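Multiple PDZ domain protein (Mus musculus, PDB 4XH7) is a scaffold protein of several PDZ domains, of which this fourth one probably binds the C-terminal tails of partner proteins. Local coordinates at residues L46-V50 against G51-I55; N88-D91 against V92-L96. All coordinates share one frame; numbering follows the deposited sequence.

Both contacts belong to the PDZ domain and follow one another along the chain, contact 1 closing before contact 2 opens. Contact 1 is the turn end of the hairpin made by strands 44-49 and 52-58; contact 2 is the N-terminal part of helix 89-97. Their centres lie about 11 Å apart, and they meet directly: His53 NE2 is 2.8 Å from His89 ND1, a probable hydrogen bond, and the CB of Ala48 packs on the CE1 of His89. In PDZ domains the groove for a peptide C-terminus runs between these two elements, strand on one wall and helix on the other, so the two contacts together describe one end of the probable ligand site.

Contact 1 of 2, residues L46-V50 against G51-I55; sequences LEATV and GHHFI
Glu47 and Phe54 form one of two hydrogen-bonded pairs of this antiparallel hairpin, gripping each other twice through their backbones. Phe54 N gives its hydrogen to Glu47 O at 2.8 Å, and Glu47 N returns a bond to Phe54 O at 3.0 Å. Next to it, Thr49 N reaches His52 O at 3.0 Å, whereas the reverse bond, His52 N to Thr49 O, is stretched to 3.4 Å and weak. The type II turn from Thr49 to His52 closes the loop; Gly51 takes a positive phi (82°), a conformation easiest for glycine.

The tight side is that of Ala48 and His53, a non-hydrogen-bonded pair. The small methyl of Ala48 fits against the imidazole, its CB 3.4 Å from His53 CD2. This ring is buried; its NE2 is hydrogen-bonded to His89 on the neighbouring helix, and it also packs on Val92.

The other face, carrying Glu47, Thr49, His52 and Phe54, is looser. Glu47 touches with its aliphatic CG, 4.1 Å from Phe54 CB, while its chain runs on extended, the carboxylate plane standing 80° from that of the ring. With chi1 at 59°, Thr49 places OG1 between its backbone N and carbonyl carbon; there it lies 3.4 Å from His52 CB and in plane at the edge of the Phe54 ring, 4.0 Å from CE2. His52 turns ND1 to a hydrogen bond with Glu75, and Val50 projects from the exposed turn.

Backbone bonds thus do most of the holding, and because Leu46 and Ala48 sit in non-hydrogen-bonded pairs, with Ile55 and His53, their amides and carbonyls point away from strand 52-55, consistent with the edge on which PDZ domains add a peptide strand.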
loop_
_atom_site.group_PDB
_atom_site.type_symbol
_atom_site.label_atom_id
_atom_site.label_comp_id
_atom_site.label_asym_id
_atom_site.label_seq_id
_atom_site.Cartn_x
_atom_site.Cartn_y
_atom_site.Cartn_z
ATOM N N LEU A 46 -2.992 11.489 -0.709
ATOM C CA LEU A 46 -3.668 10.631 -1.672
ATOM C C LEU A 46 -4.329 11.427 -2.763
ATOM O O LEU A 46 -4.673 12.613 -2.581
ATOM C CB LEU A 46 -4.747 9.785 -0.986
ATOM C CG LEU A 46 -4.419 8.851 0.160
ATOM C CD1 LEU A 46 -5.702 8.092 0.486
ATOM C CD2 LEU A 46 -3.359 7.889 -0.263
ATOM N N GLU A 47 -4.550 10.756 -3.881
ATOM C CA GLU A 47 -5.460 11.262 -4.881
ATOM C C GLU A 47 -6.226 10.096 -5.419
ATOM O O GLU A 47 -5.835 8.953 -5.250
ATOM C CB GLU A 47 -4.729 11.991 -5.985
ATOM C CG GLU A 47 -3.704 11.158 -6.700
ATOM C CD GLU A 47 -2.846 12.018 -7.597
ATOM O OE1 GLU A 47 -2.007 11.465 -8.333
ATOM O OE2 GLU A 47 -3.012 13.257 -7.550
ATOM N N ALA A 48 -7.335 10.374 -6.061
ATOM C CA ALA A 48 -8.168 9.238 -6.438
ATOM C C ALA A 48 -8.922 9.474 -7.714
ATOM O O ALA A 48 -9.170 10.604 -8.109
ATOM C CB ALA A 48 -9.154 8.925 -5.309
ATOM N N THR A 49 -9.309 8.378 -8.341
ATOM C CA THR A 49 -10.338 8.419 -9.370
ATOM C C THR A 49 -11.457 7.529 -8.831
ATOM O O THR A 49 -11.417 7.118 -7.677
ATOM C CB THR A 49 -9.843 7.917 -10.701
ATOM O OG1 THR A 49 -9.385 6.565 -10.564
ATOM C CG2 THR A 49 -8.705 8.775 -11.210
ATOM N N VAL A 50 -12.464 7.254 -9.635
ATOM C CA VAL A 50 -13.554 6.391 -9.177
ATOM C C VAL A 50 -13.062 4.952 -9.093
ATOM O O VAL A 50 -12.735 4.341 -10.104
ATOM C CB VAL A 50 -14.748 6.504 -10.128
ATOM C CG1 VAL A 50 -15.860 5.515 -9.761
ATOM C CG2 VAL A 50 -15.270 7.959 -10.103
ATOM N N GLY A 51 -12.986 4.436 -7.874
ATOM C CA GLY A 51 -12.583 3.069 -7.634
ATOM C C GLY A 51 -11.082 2.823 -7.617
ATOM O O GLY A 51 -10.660 1.664 -7.617
ATOM N N HIS A 52 -10.281 3.895 -7.599
ATOM C CA HIS A 52 -8.817 3.731 -7.523
ATOM C C HIS A 52 -8.201 4.784 -6.655
ATOM O O HIS A 52 -8.538 5.967 -6.765
ATOM C CB HIS A 52 -8.180 3.808 -8.915
ATOM C CG HIS A 52 -8.689 2.766 -9.845
ATOM N ND1 HIS A 52 -8.184 1.483 -9.873
ATOM C CD2 HIS A 52 -9.680 2.807 -10.766
ATOM C CE1 HIS A 52 -8.840 0.777 -10.780
ATOM N NE2 HIS A 52 -9.745 1.559 -11.345
ATOM N N HIS A 53 -7.266 4.372 -5.801
ATOM C CA HIS A 53 -6.636 5.341 -4.911
ATOM C C HIS A 53 -5.140 5.284 -5.056
ATOM O O HIS A 53 -4.588 4.187 -5.133
ATOM C CB HIS A 53 -7.081 5.065 -3.485
ATOM C CG HIS A 53 -8.537 5.338 -3.290
ATOM N ND1 HIS A 53 -9.519 4.438 -3.648
ATOM C CD2 HIS A 53 -9.177 6.465 -2.898
ATOM C CE1 HIS A 53 -10.706 4.978 -3.430
ATOM N NE2 HIS A 53 -10.526 6.213 -2.990
ATOM N N PHE A 54 -4.500 6.467 -5.125
ATOM C CA PHE A 54 -3.075 6.545 -5.464
ATOM C C PHE A 54 -2.334 7.358 -4.443
ATOM O O PHE A 54 -2.902 8.270 -3.836
ATOM C CB PHE A 54 -2.876 7.187 -6.830
ATOM C CG PHE A 54 -3.622 6.488 -7.948
ATOM C CD1 PHE A 54 -3.038 5.420 -8.613
ATOM C CD2 PHE A 54 -4.889 6.908 -8.304
ATOM C CE1 PHE A 54 -3.710 4.744 -9.628
ATOM C CE2 PHE A 54 -5.608 6.255 -9.355
ATOM C CZ PHE A 54 -4.998 5.152 -10.018
ATOM N N ILE A 55 -1.062 7.043 -4.282
ATOM C CA ILE A 55 -0.187 7.941 -3.527
ATOM C C ILE A 55 0.132 9.185 -4.362
ATOM O O ILE A 55 0.650 9.088 -5.465
ATOM C CB ILE A 55 1.086 7.213 -3.141
ATOM C CG1 ILE A 55 0.767 6.038 -2.212
ATOM C CG2 ILE A 55 2.076 8.190 -2.492
ATOM C CD1 ILE A 55 2.063 5.255 -1.835
#

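Contact 2 of 2, residues N88-D91 against V92-L96; sequences NHQD and VVNIL
Val92 opens the second segment by giving its N-H to Asn88 O at 3.0 Å, the first of four successive i to i+4 backbone bonds. Asn88 is the N-cap: its side-chain OD1 accepts from Asp91 N, at 2.8 Å, a capping bond suited to a short polar side chain. Val92 lays CG2 over the backbone carbonyl, 3.5 Å from Asn88 O, and is itself buried; its branched aliphatic end suits the side facing the hairpin, where it meets His53.

Val93 is exposed and repeats the pattern one step on, its CG2 3.3 Å from His89 O. Asn94 comes next. Its side chain crosses that of Gln90 at a slant, bringing ND2 3.5 Å from CG, with the two amide planes only 18° apart. The same ND2 donates to a water at 2.9 Å, which in turn donates to Asp91 OD1 at 2.6 Å. In Ile95, chi1 of -73° swings CG1 beside the backbone N and over Asp91 O, at 3.2 Å, while the residue also packs on Leu84 and Val79.

The chemistry divides by side: Val92, Ile95 and Leu96 meet the rest of the domain, while Val93 and the water joining Asn94 to Asp91 lie on the outer side. Asn88 OD1 satisfies Asp91 N-H at the helix start, where His89 ND1 is hydrogen-bonded to His53 NE2; as in class I PDZ domains, such a histidine would be placed to meet a ligand's serine or threonine.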
loop_
_atom_site.group_PDB
_atom_site.type_symbol
_atom_site.label_atom_id
_atom_site.label_comp_id
_atom_site.label_asym_id
_atom_site.label_seq_id
_atom_site.Cartn_x
_atom_site.Cartn_y
_atom_site.Cartn_z
ATOM N N ASN A 88 -14.894 2.642 -2.005
ATOM C CA ASN A 88 -15.194 4.065 -2.127
ATOM C C ASN A 88 -14.277 4.919 -1.263
ATOM O O ASN A 88 -13.524 4.405 -0.428
ATOM C CB ASN A 88 -16.689 4.353 -1.827
ATOM C CG ASN A 88 -17.097 4.086 -0.373
ATOM O OD1 ASN A 88 -16.424 4.490 0.569
ATOM N ND2 ASN A 88 -18.243 3.437 -0.202
ATOM N N HIS A 89 -14.277 6.224 -1.522
ATOM C CA HIS A 89 -13.300 7.118 -0.882
ATOM C C HIS A 89 -13.399 7.055 0.634
ATOM O O HIS A 89 -12.388 7.011 1.319
ATOM C CB HIS A 89 -13.464 8.598 -1.284
ATOM C CG HIS A 89 -13.347 8.853 -2.753
ATOM N ND1 HIS A 89 -12.479 8.156 -3.569
ATOM C CD2 HIS A 89 -13.995 9.731 -3.557
ATOM C CE1 HIS A 89 -12.627 8.564 -4.818
ATOM N NE2 HIS A 89 -13.519 9.539 -4.834
ATOM N N GLN A 90 -14.632 7.072 1.152
ATOM C CA GLN A 90 -14.779 7.096 2.593
ATOM C C GLN A 90 -14.233 5.817 3.200
ATOM O O GLN A 90 -13.538 5.870 4.213
ATOM C CB GLN A 90 -16.231 7.293 2.995
ATOM C CG GLN A 90 -16.431 7.056 4.469
ATOM C CD GLN A 90 -17.777 7.541 4.880
ATOM O OE1 GLN A 90 -18.773 6.794 4.829
ATOM N NE2 GLN A 90 -17.849 8.799 5.231
ATOM N N ASP A 91 -14.510 4.673 2.580
ATOM C CA ASP A 91 -14.040 3.427 3.155
ATOM C C ASP A 91 -12.507 3.353 3.134
ATOM O O ASP A 91 -11.892 2.929 4.115
ATOM C CB ASP A 91 -14.654 2.241 2.437
ATOM C CG ASP A 91 -16.135 2.049 2.796
ATOM O OD1 ASP A 91 -16.614 2.657 3.790
ATOM O OD2 ASP A 91 -16.810 1.273 2.083
ATOM N N VAL A 92 -11.885 3.770 2.034
ATOM C CA VAL A 92 -10.419 3.802 2.008
ATOM C C VAL A 92 -9.843 4.697 3.096
ATOM O O VAL A 92 -8.947 4.269 3.813
ATOM C CB VAL A 92 -9.917 4.236 0.623
ATOM C CG1 VAL A 92 -8.404 4.431 0.615
ATOM C CG2 VAL A 92 -10.307 3.154 -0.412
ATOM N N VAL A 93 -10.357 5.913 3.227
ATOM C CA VAL A 93 -9.845 6.837 4.238
ATOM C C VAL A 93 -10.027 6.270 5.639
ATOM O O VAL A 93 -9.081 6.322 6.452
ATOM C CB VAL A 93 -10.537 8.198 4.120
ATOM C CG1 VAL A 93 -10.172 9.080 5.310
ATOM C CG2 VAL A 93 -10.142 8.848 2.811
ATOM N N ASN A 94 -11.200 5.712 5.912
ATOM C CA ASN A 94 -11.461 5.162 7.235
ATOM C C ASN A 94 -10.593 3.952 7.534
ATOM O O ASN A 94 -10.070 3.824 8.637
ATOM C CB ASN A 94 -12.924 4.804 7.390
ATOM C CG ASN A 94 -13.781 6.006 7.695
ATOM O OD1 ASN A 94 -13.283 7.037 8.117
ATOM N ND2 ASN A 94 -15.074 5.881 7.477
ATOM N N ILE A 95 -10.396 3.086 6.545
ATOM C CA ILE A 95 -9.522 1.932 6.754
ATOM C C ILE A 95 -8.088 2.403 7.092
ATOM O O ILE A 95 -7.474 1.910 8.042
ATOM C CB ILE A 95 -9.509 1.003 5.518
ATOM C CG1 ILE A 95 -10.841 0.223 5.402
ATOM C CG2 ILE A 95 -8.341 0.000 5.636
ATOM C CD1 ILE A 95 -11.164 -0.355 3.998
ATOM N N LEU A 96 -7.537 3.358 6.338
ATOM C CA LEU A 96 -6.176 3.835 6.605
ATOM C C LEU A 96 -6.081 4.472 8.000
ATOM O O LEU A 96 -5.094 4.288 8.724
ATOM C CB LEU A 96 -5.723 4.840 5.536
ATOM C CG LEU A 96 -5.638 4.226 4.133
ATOM C CD1 LEU A 96 -5.389 5.312 3.106
ATOM C CD2 LEU A 96 -4.534 3.166 4.043
HETATM O O HOH W 1 -15.978 3.392 6.237
#